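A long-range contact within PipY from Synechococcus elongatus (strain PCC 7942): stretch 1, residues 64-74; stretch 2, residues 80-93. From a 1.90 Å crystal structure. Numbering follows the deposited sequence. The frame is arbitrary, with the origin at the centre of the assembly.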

ATOM      1  N   ASP A  64     -18.246   2.353   1.515  1.00 33.77           N
ATOM      2  CA  ASP A  64     -16.992   3.007   1.918  1.00 32.33           C
ATOM      3  C   ASP A  64     -15.886   1.992   2.255  1.00 29.27           C
ATOM      4  O   ASP A  64     -15.097   2.169   3.146  1.00 28.36           O
ATOM      5  CB  ASP A  64     -17.322   3.808   3.107  1.00 34.62           C
ATOM      6  CG  ASP A  64     -18.054   3.012   4.121  1.00 37.57           C
ATOM      7  OD1 ASP A  64     -18.472   1.817   3.803  1.00 36.39           O
ATOM      8  OD2 ASP A  64     -18.195   3.570   5.228  1.00 40.54           O
ATOM      9  N   LEU A  65     -15.915   0.873   1.562  1.00 27.92           N
ATOM     10  CA  LEU A  65     -14.893  -0.115   1.626  1.00 27.08           C
ATOM     11  C   LEU A  65     -13.803   0.397   0.670  1.00 24.48           C
ATOM     12  O   LEU A  65     -14.091   0.681  -0.479  1.00 24.02           O
ATOM     13  CB  LEU A  65     -15.501  -1.475   1.203  1.00 29.84           C
ATOM     14  CG  LEU A  65     -14.778  -2.724   1.702  1.00 31.33           C
ATOM     15  CD1 LEU A  65     -15.548  -3.924   1.188  1.00 34.53           C
ATOM     16  CD2 LEU A  65     -13.371  -2.776   1.111  1.00 31.83           C
ATOM     17  N   THR A  66     -12.579   0.554   1.153  1.00 21.40           N
ATOM     18  CA  THR A  66     -11.469   0.941   0.354  1.00 19.76           C
ATOM     19  C   THR A  66     -10.534  -0.269   0.088  1.00 18.87           C
ATOM     20  O   THR A  66     -10.090  -0.914   1.052  1.00 17.50           O
ATOM     21  CB  THR A  66     -10.713   2.053   1.063  1.00 20.13           C
ATOM     22  OG1 THR A  66     -11.569   3.159   1.231  1.00 20.06           O
ATOM     23  CG2 THR A  66      -9.523   2.512   0.311  1.00 19.89           C
ATOM     24  N   TRP A  67     -10.315  -0.602  -1.213  1.00 17.98           N
ATOM     25  CA  TRP A  67      -9.479  -1.714  -1.607  1.00 18.20           C
ATOM     26  C   TRP A  67      -8.057  -1.248  -1.986  1.00 17.25           C
ATOM     27  O   TRP A  67      -7.890  -0.310  -2.810  1.00 17.00           O
ATOM     28  CB  TRP A  67     -10.057  -2.399  -2.830  1.00 19.13           C
ATOM     29  CG  TRP A  67     -11.313  -3.218  -2.510  1.00 21.02           C
ATOM     30  CD1 TRP A  67     -12.621  -2.856  -2.708  1.00 22.94           C
ATOM     31  CD2 TRP A  67     -11.338  -4.469  -1.894  1.00 22.41           C
ATOM     32  NE1 TRP A  67     -13.458  -3.848  -2.256  1.00 24.10           N
ATOM     33  CE2 TRP A  67     -12.690  -4.865  -1.772  1.00 23.81           C
ATOM     34  CE3 TRP A  67     -10.339  -5.337  -1.430  1.00 22.50           C
ATOM     35  CZ2 TRP A  67     -13.071  -6.123  -1.206  1.00 25.11           C
ATOM     36  CZ3 TRP A  67     -10.751  -6.610  -0.899  1.00 24.46           C
ATOM     37  CH2 TRP A  67     -12.080  -6.943  -0.748  1.00 23.82           C
ATOM     38  N   HIS A  68      -7.095  -1.976  -1.466  1.00 16.55           N
ATOM     39  CA  HIS A  68      -5.663  -1.680  -1.599  1.00 16.11           C
ATOM     40  C   HIS A  68      -4.999  -2.866  -2.278  1.00 16.51           C
ATOM     41  O   HIS A  68      -5.171  -4.022  -1.800  1.00 16.92           O
ATOM     42  CB  HIS A  68      -5.050  -1.529  -0.207  1.00 15.81           C
ATOM     43  CG  HIS A  68      -5.539  -0.336   0.559  1.00 15.67           C
ATOM     44  ND1 HIS A  68      -4.788   0.801   0.699  1.00 15.39           N
ATOM     45  CD2 HIS A  68      -6.693  -0.094   1.206  1.00 16.15           C
ATOM     46  CE1 HIS A  68      -5.472   1.705   1.378  1.00 15.63           C
ATOM     47  NE2 HIS A  68      -6.609   1.165   1.757  1.00 15.88           N
ATOM     48  N   LEU A  69      -4.226  -2.634  -3.342  1.00 16.05           N
ATOM     49  CA  LEU A  69      -3.425  -3.658  -3.928  1.00 16.52           C
ATOM     50  C   LEU A  69      -2.029  -3.546  -3.349  1.00 16.89           C
ATOM     51  O   LEU A  69      -1.374  -2.515  -3.429  1.00 16.18           O
ATOM     52  CB  LEU A  69      -3.415  -3.525  -5.481  1.00 17.06           C
ATOM     53  CG  LEU A  69      -2.470  -4.470  -6.195  1.00 17.49           C
ATOM     54  CD1 LEU A  69      -2.897  -5.907  -5.941  1.00 18.68           C
ATOM     55  CD2 LEU A  69      -2.482  -4.219  -7.683  1.00 17.79           C
ATOM     56  N   LEU A  70      -1.557  -4.654  -2.770  1.00 17.58           N
ATOM     57  CA  LEU A  70      -0.363  -4.651  -2.015  1.00 18.88           C
ATOM     58  C   LEU A  70       0.808  -5.387  -2.659  1.00 20.19           C
ATOM     59  O   LEU A  70       1.921  -5.259  -2.169  1.00 21.52           O
ATOM     60  CB  LEU A  70      -0.655  -5.276  -0.653  1.00 18.85           C
ATOM     61  CG  LEU A  70      -1.718  -4.574   0.196  1.00 19.06           C
ATOM     62  CD1 LEU A  70      -1.949  -5.413   1.457  1.00 20.43           C
ATOM     63  CD2 LEU A  70      -1.351  -3.153   0.463  1.00 19.76           C
ATOM     64  N   GLY A  71       0.577  -6.248  -3.629  1.00 21.27           N
ATOM     65  CA  GLY A  71       1.640  -7.037  -4.179  1.00 21.94           C
ATOM     66  C   GLY A  71       1.986  -6.585  -5.582  1.00 22.83           C
ATOM     67  O   GLY A  71       1.427  -5.616  -6.102  1.00 21.37           O
ATOM     68  N   LYS A  72       2.844  -7.378  -6.208  1.00 24.06           N
ATOM     69  CA  LYS A  72       3.480  -7.056  -7.503  1.00 25.21           C
ATOM     70  C   LYS A  72       2.395  -6.883  -8.548  1.00 23.67           C
ATOM     71  O   LYS A  72       1.506  -7.689  -8.635  1.00 23.36           O
ATOM     72  CB  LYS A  72       4.393  -8.219  -7.888  1.00 29.70           C
ATOM     73  CG  LYS A  72       4.945  -8.274  -9.309  1.00 32.68           C
ATOM     74  CD  LYS A  72       5.924  -7.141  -9.559  1.00 35.03           C
ATOM     75  CE  LYS A  72       6.475  -7.252 -11.001  1.00 37.76           C
ATOM     76  NZ  LYS A  72       7.347  -6.109 -11.354  1.00 38.85           N
ATOM     77  N   LEU A  73       2.491  -5.869  -9.371  1.00 22.22           N
ATOM     78  CA  LEU A  73       1.470  -5.626 -10.382  1.00 22.03           C
ATOM     79  C   LEU A  73       2.189  -5.666 -11.698  1.00 23.50           C
ATOM     80  O   LEU A  73       3.068  -4.846 -11.940  1.00 22.72           O
ATOM     81  CB  LEU A  73       0.817  -4.276 -10.159  1.00 21.02           C
ATOM     82  CG  LEU A  73      -0.179  -3.822 -11.230  1.00 20.83           C
ATOM     83  CD1 LEU A  73      -1.272  -4.872 -11.492  1.00 21.24           C
ATOM     84  CD2 LEU A  73      -0.795  -2.465 -10.935  1.00 20.44           C
ATOM     85  N   GLN A  74       1.859  -6.633 -12.535  1.00 26.05           N
ATOM     86  CA  GLN A  74       2.408  -6.701 -13.892  1.00 28.55           C
ATOM     87  C   GLN A  74       1.732  -5.693 -14.771  1.00 28.29           C
ATOM     88  O   GLN A  74       0.526  -5.476 -14.640  1.00 25.18           O
ATOM     89  CB  GLN A  74       2.181  -8.102 -14.487  1.00 31.87           C
ATOM     90  CG  GLN A  74       2.802  -9.243 -13.694  1.00 34.27           C
ATOM     91  CD  GLN A  74       4.300  -9.093 -13.514  1.00 37.34           C
ATOM     92  OE1 GLN A  74       5.001  -8.504 -14.362  1.00 40.77           O
ATOM     93  NE2 GLN A  74       4.816  -9.636 -12.405  1.00 38.55           N
TER
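Stretch 2, residues 80-93: KAVEHFDWIHSVDS

Stretch 2 enters as the last turn of a helix, residues 80-84, leaves helical geometry at Phe85, and becomes a strand from Trp87 to Val91. That strand runs parallel to strand 66-69 of stretch 1, with an angle of 20° between their directions (signed crossing angle -20°) and axes 4.7 Å apart at closest approach. The register pairs His68 with Trp87 (CA to CA 4.6 Å) and Leu69 with Ile88 (CA to CA 4.8 Å).

The backbone ladder is short and regular. Trp87 N donates to Trp67 O (3.1 Å), Leu69 N to Trp87 O (2.8 Å), and His89 N to Leu69 O (2.9 Å). This is the parallel pattern, in which the NH and CO of one residue bond to residues two apart on the partner: Leu69 reaches back to Trp87 and forward to His89. At the start of the ladder Asp86 serves twice. Its N donates to Trp67 O (2.9 Å), while its carboxylate atom OD2 accepts a hydrogen bond from Trp67 N (2.9 Å). The rule to read here is that one carbonyl, Trp67 O, can serve two successive amides where pairing begins, while a side chain satisfies the NH of the same residue. Water 1 donates to the same Asp86 OD2 at 2.5 Å.

Beyond the ladder, side chains take over. Ser90 OG, with chi1 in p, donates to Gly71 O at 2.6 Å. Lys72 has its CB pointing away, but a p turn at chi2 goes with an end that comes nearer, and NZ meets Asp92 OD2 at 3.2 Å, a salt bridge with a weak hydrogen bond. Water 2 links the two stretches, accepting from Leu73 N (2.9 Å) and donating to Ser90 O (2.6 Å).

On the sheet face that carries His68 and Trp87, the rings meet. The His68 ring makes an offset stack with the five-membered ring of Trp87, centroids 4.4 Å apart and planes at 16°; the two residues are in register and both have chi1 in m. From its edge, His68 ND1 hydrogen-bonds His89 NE2 at 2.7 Å; each has its other ring nitrogen bonded elsewhere in the structure. Leu70 CD2 lies over the His89 ring, 4.0 Å from its centroid.

On the face of Leu69 and Ile88 the packing is apolar. Leu69 CB sits over the Phe85 ring, 3.6 Å from the centroid, and Leu69 CD2 reaches Ala81 CB (4.1 Å) and Ile88 CG2 (4.3 Å). Leu73 CD2 touches the same two methyls, Ala81 CB at 3.7 Å and Ile88 CG2 at 4.1 Å, so one small helical residue receives two leucines.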

ATOM      1  N   LYS A  80      -7.038  -3.922 -15.104  1.00 22.74           N
ATOM      2  CA  LYS A  80      -7.868  -4.457 -14.038  1.00 23.81           C
ATOM      3  C   LYS A  80      -7.574  -3.820 -12.682  1.00 21.27           C
ATOM      4  O   LYS A  80      -8.470  -3.659 -11.895  1.00 20.89           O
ATOM      5  CB  LYS A  80      -7.765  -5.978 -13.954  1.00 27.20           C
ATOM      6  CG  LYS A  80      -8.459  -6.678 -15.133  1.00 30.40           C
ATOM      7  CD  LYS A  80      -8.166  -8.167 -15.043  1.00 34.48           C
ATOM      8  CE  LYS A  80      -9.062  -8.993 -15.979  1.00 38.34           C
ATOM      9  NZ  LYS A  80      -8.311 -10.204 -16.413  1.00 41.10           N
ATOM     10  N   ALA A  81      -6.325  -3.510 -12.384  1.00 20.38           N
ATOM     11  CA  ALA A  81      -5.999  -2.837 -11.117  1.00 20.42           C
ATOM     12  C   ALA A  81      -6.630  -1.445 -11.014  1.00 20.21           C
ATOM     13  O   ALA A  81      -7.185  -1.089  -9.994  1.00 19.86           O
ATOM     14  CB  ALA A  81      -4.491  -2.730 -10.977  1.00 20.01           C
ATOM     15  N   VAL A  82      -6.595  -0.669 -12.117  1.00 20.82           N
ATOM     16  CA  VAL A  82      -7.237   0.633 -12.112  1.00 22.04           C
ATOM     17  C   VAL A  82      -8.751   0.495 -11.897  1.00 23.01           C
ATOM     18  O   VAL A  82      -9.366   1.283 -11.196  1.00 22.35           O
ATOM     19  CB  VAL A  82      -6.893   1.429 -13.366  1.00 22.52           C
ATOM     20  CG1 VAL A  82      -7.666   2.746 -13.408  1.00 23.61           C
ATOM     21  CG2 VAL A  82      -5.404   1.717 -13.421  1.00 22.32           C
ATOM     22  N   GLU A  83      -9.330  -0.536 -12.485  1.00 24.36           N
ATOM     23  CA  GLU A  83     -10.773  -0.689 -12.463  1.00 26.40           C
ATOM     24  C   GLU A  83     -11.251  -1.093 -11.069  1.00 25.56           C
ATOM     25  O   GLU A  83     -12.326  -0.665 -10.694  1.00 25.81           O
ATOM     26  CB  GLU A  83     -11.244  -1.726 -13.508  1.00 29.55           C
ATOM     27  CG  GLU A  83     -11.209  -1.242 -14.980  1.00 33.07           C
ATOM     28  CD  GLU A  83     -11.522  -2.363 -16.012  1.00 36.95           C
ATOM     29  OE1 GLU A  83     -11.302  -3.561 -15.720  1.00 38.63           O
ATOM     30  OE2 GLU A  83     -11.976  -2.038 -17.134  1.00 40.11           O
ATOM     31  N   HIS A  84     -10.444  -1.877 -10.327  1.00 23.70           N
ATOM     32  CA  HIS A  84     -10.852  -2.548  -9.108  1.00 23.13           C
ATOM     33  C   HIS A  84     -10.242  -2.024  -7.814  1.00 21.45           C
ATOM     34  O   HIS A  84     -10.729  -2.401  -6.810  1.00 21.97           O
ATOM     35  CB  HIS A  84     -10.604  -4.060  -9.217  1.00 23.78           C
ATOM     36  CG  HIS A  84     -11.498  -4.706 -10.229  1.00 25.98           C
ATOM     37  ND1 HIS A  84     -12.739  -5.214  -9.908  1.00 26.91           N
ATOM     38  CD2 HIS A  84     -11.369  -4.827 -11.570  1.00 26.72           C
ATOM     39  CE1 HIS A  84     -13.339  -5.610 -11.029  1.00 28.87           C
ATOM     40  NE2 HIS A  84     -12.508  -5.430 -12.039  1.00 27.60           N
ATOM     41  N   PHE A  85      -9.166  -1.249  -7.830  1.00 19.85           N
ATOM     42  CA  PHE A  85      -8.532  -0.835  -6.592  1.00 18.78           C
ATOM     43  C   PHE A  85      -8.618   0.672  -6.436  1.00 18.26           C
ATOM     44  O   PHE A  85      -8.451   1.435  -7.379  1.00 19.60           O
ATOM     45  CB  PHE A  85      -7.097  -1.341  -6.569  1.00 18.96           C
ATOM     46  CG  PHE A  85      -7.006  -2.853  -6.332  1.00 18.94           C
ATOM     47  CD1 PHE A  85      -7.001  -3.357  -5.048  1.00 19.43           C
ATOM     48  CD2 PHE A  85      -6.929  -3.717  -7.375  1.00 19.58           C
ATOM     49  CE1 PHE A  85      -6.955  -4.722  -4.810  1.00 19.63           C
ATOM     50  CE2 PHE A  85      -6.877  -5.083  -7.187  1.00 20.54           C
ATOM     51  CZ  PHE A  85      -6.881  -5.599  -5.900  1.00 20.74           C
ATOM     52  N   ASP A  86      -8.769   1.117  -5.225  1.00 17.61           N
ATOM     53  CA  ASP A  86      -8.711   2.529  -4.852  1.00 17.53           C
ATOM     54  C   ASP A  86      -7.244   3.011  -4.659  1.00 17.25           C
ATOM     55  O   ASP A  86      -6.911   4.123  -5.025  1.00 18.13           O
ATOM     56  CB  ASP A  86      -9.518   2.685  -3.543  1.00 17.94           C
ATOM     57  CG  ASP A  86     -10.964   2.245  -3.727  1.00 19.20           C
ATOM     58  OD1 ASP A  86     -11.583   2.892  -4.611  1.00 18.99           O
ATOM     59  OD2 ASP A  86     -11.400   1.222  -3.135  1.00 19.78           O
ATOM     60  N   TRP A  87      -6.427   2.153  -4.071  1.00 16.85           N
ATOM     61  CA  TRP A  87      -5.020   2.349  -3.784  1.00 16.72           C
ATOM     62  C   TRP A  87      -4.209   1.237  -4.401  1.00 16.69           C
ATOM     63  O   TRP A  87      -4.578   0.017  -4.280  1.00 16.70           O
ATOM     64  CB  TRP A  87      -4.708   2.299  -2.268  1.00 17.71           C
ATOM     65  CG  TRP A  87      -5.077   3.533  -1.520  1.00 18.44           C
ATOM     66  CD1 TRP A  87      -6.302   3.853  -1.108  1.00 18.89           C
ATOM     67  CD2 TRP A  87      -4.214   4.595  -1.087  1.00 19.15           C
ATOM     68  NE1 TRP A  87      -6.303   5.065  -0.471  1.00 19.44           N
ATOM     69  CE2 TRP A  87      -5.022   5.530  -0.425  1.00 19.89           C
ATOM     70  CE3 TRP A  87      -2.849   4.855  -1.213  1.00 18.99           C
ATOM     71  CZ2 TRP A  87      -4.525   6.743   0.076  1.00 20.05           C
ATOM     72  CZ3 TRP A  87      -2.339   6.032  -0.635  1.00 19.46           C
ATOM     73  CH2 TRP A  87      -3.176   6.971  -0.071  1.00 19.79           C
ATOM     74  N   ILE A  88      -3.091   1.623  -5.016  1.00 15.99           N
ATOM     75  CA  ILE A  88      -2.123   0.656  -5.511  1.00 16.38           C
ATOM     76  C   ILE A  88      -0.797   1.002  -4.874  1.00 16.56           C
ATOM     77  O   ILE A  88      -0.252   2.072  -5.156  1.00 17.08           O
ATOM     78  CB  ILE A  88      -2.038   0.685  -7.061  1.00 16.82           C
ATOM     79  CG1 ILE A  88      -3.391   0.410  -7.666  1.00 17.23           C
ATOM     80  CG2 ILE A  88      -0.923  -0.261  -7.513  1.00 17.34           C
ATOM     81  CD1 ILE A  88      -3.459   0.639  -9.156  1.00 17.33           C
ATOM     82  N   HIS A  89      -0.292   0.125  -3.982  1.00 16.87           N
ATOM     83  CA  HIS A  89       0.926   0.432  -3.189  1.00 16.95           C
ATOM     84  C   HIS A  89       2.220   0.049  -3.860  1.00 17.67           C
ATOM     85  O   HIS A  89       3.272   0.507  -3.453  1.00 19.80           O
ATOM     86  CB  HIS A  89       0.855  -0.238  -1.813  1.00 17.17           C
ATOM     87  CG  HIS A  89      -0.246   0.289  -0.954  1.00 17.59           C
ATOM     88  ND1 HIS A  89       0.007   0.935   0.235  1.00 17.95           N
ATOM     89  CD2 HIS A  89      -1.605   0.266  -1.093  1.00 17.37           C
ATOM     90  CE1 HIS A  89      -1.148   1.276   0.795  1.00 18.86           C
ATOM     91  NE2 HIS A  89      -2.142   0.876   0.021  1.00 17.35           N
ATOM     92  N   SER A  90       2.193  -0.738  -4.922  1.00 17.61           N
ATOM     93  CA  SER A  90       3.360  -1.406  -5.395  1.00 17.74           C
ATOM     94  C   SER A  90       3.797  -0.822  -6.702  1.00 17.53           C
ATOM     95  O   SER A  90       4.157  -1.548  -7.636  1.00 18.46           O
ATOM     96  CB  SER A  90       3.025  -2.877  -5.576  1.00 19.03           C
ATOM     97  OG  SER A  90       1.804  -3.049  -6.326  1.00 19.54           O
ATOM     98  N   VAL A  91       3.718   0.483  -6.854  1.00 16.90           N
ATOM     99  CA  VAL A  91       4.152   1.053  -8.135  1.00 16.81           C
ATOM    100  C   VAL A  91       5.660   1.119  -8.153  1.00 17.30           C
ATOM    101  O   VAL A  91       6.238   1.954  -7.503  1.00 17.21           O
ATOM    102  CB  VAL A  91       3.539   2.407  -8.354  1.00 16.14           C
ATOM    103  CG1 VAL A  91       3.880   2.915  -9.726  1.00 16.46           C
ATOM    104  CG2 VAL A  91       2.014   2.228  -8.242  1.00 16.33           C
ATOM    105  N   ASP A  92       6.276   0.186  -8.848  1.00 18.07           N
ATOM    106  CA  ASP A  92       7.699  -0.053  -8.729  1.00 19.74           C
ATOM    107  C   ASP A  92       8.575   0.474  -9.845  1.00 19.09           C
ATOM    108  O   ASP A  92       9.793   0.259  -9.845  1.00 18.87           O
ATOM    109  CB  ASP A  92       7.922  -1.566  -8.557  1.00 21.25           C
ATOM    110  CG  ASP A  92       7.523  -2.359  -9.802  1.00 23.27           C
ATOM    111  OD1 ASP A  92       6.529  -2.106 -10.481  1.00 23.62           O
ATOM    112  OD2 ASP A  92       8.256  -3.266 -10.116  1.00 28.07           O
ATOM    113  N   SER A  93       7.996   1.175 -10.801  1.00 18.68           N
ATOM    114  CA  SER A  93       8.791   1.694 -11.918  1.00 18.24           C
ATOM    115  C   SER A  93       8.085   2.863 -12.578  1.00 18.79           C
ATOM    116  O   SER A  93       6.829   3.038 -12.428  1.00 18.02           O
ATOM    117  CB  SER A  93       8.959   0.598 -12.970  1.00 18.69           C
ATOM    118  OG  SER A  93       7.658   0.206 -13.470  1.00 17.57           O
TER
HETATM  119  O   HOH W   1     -13.656   0.401  -3.862  1.00 31.92           O
HETATM  120  O   HOH W   2       4.537  -3.929  -8.584  1.00 25.03           O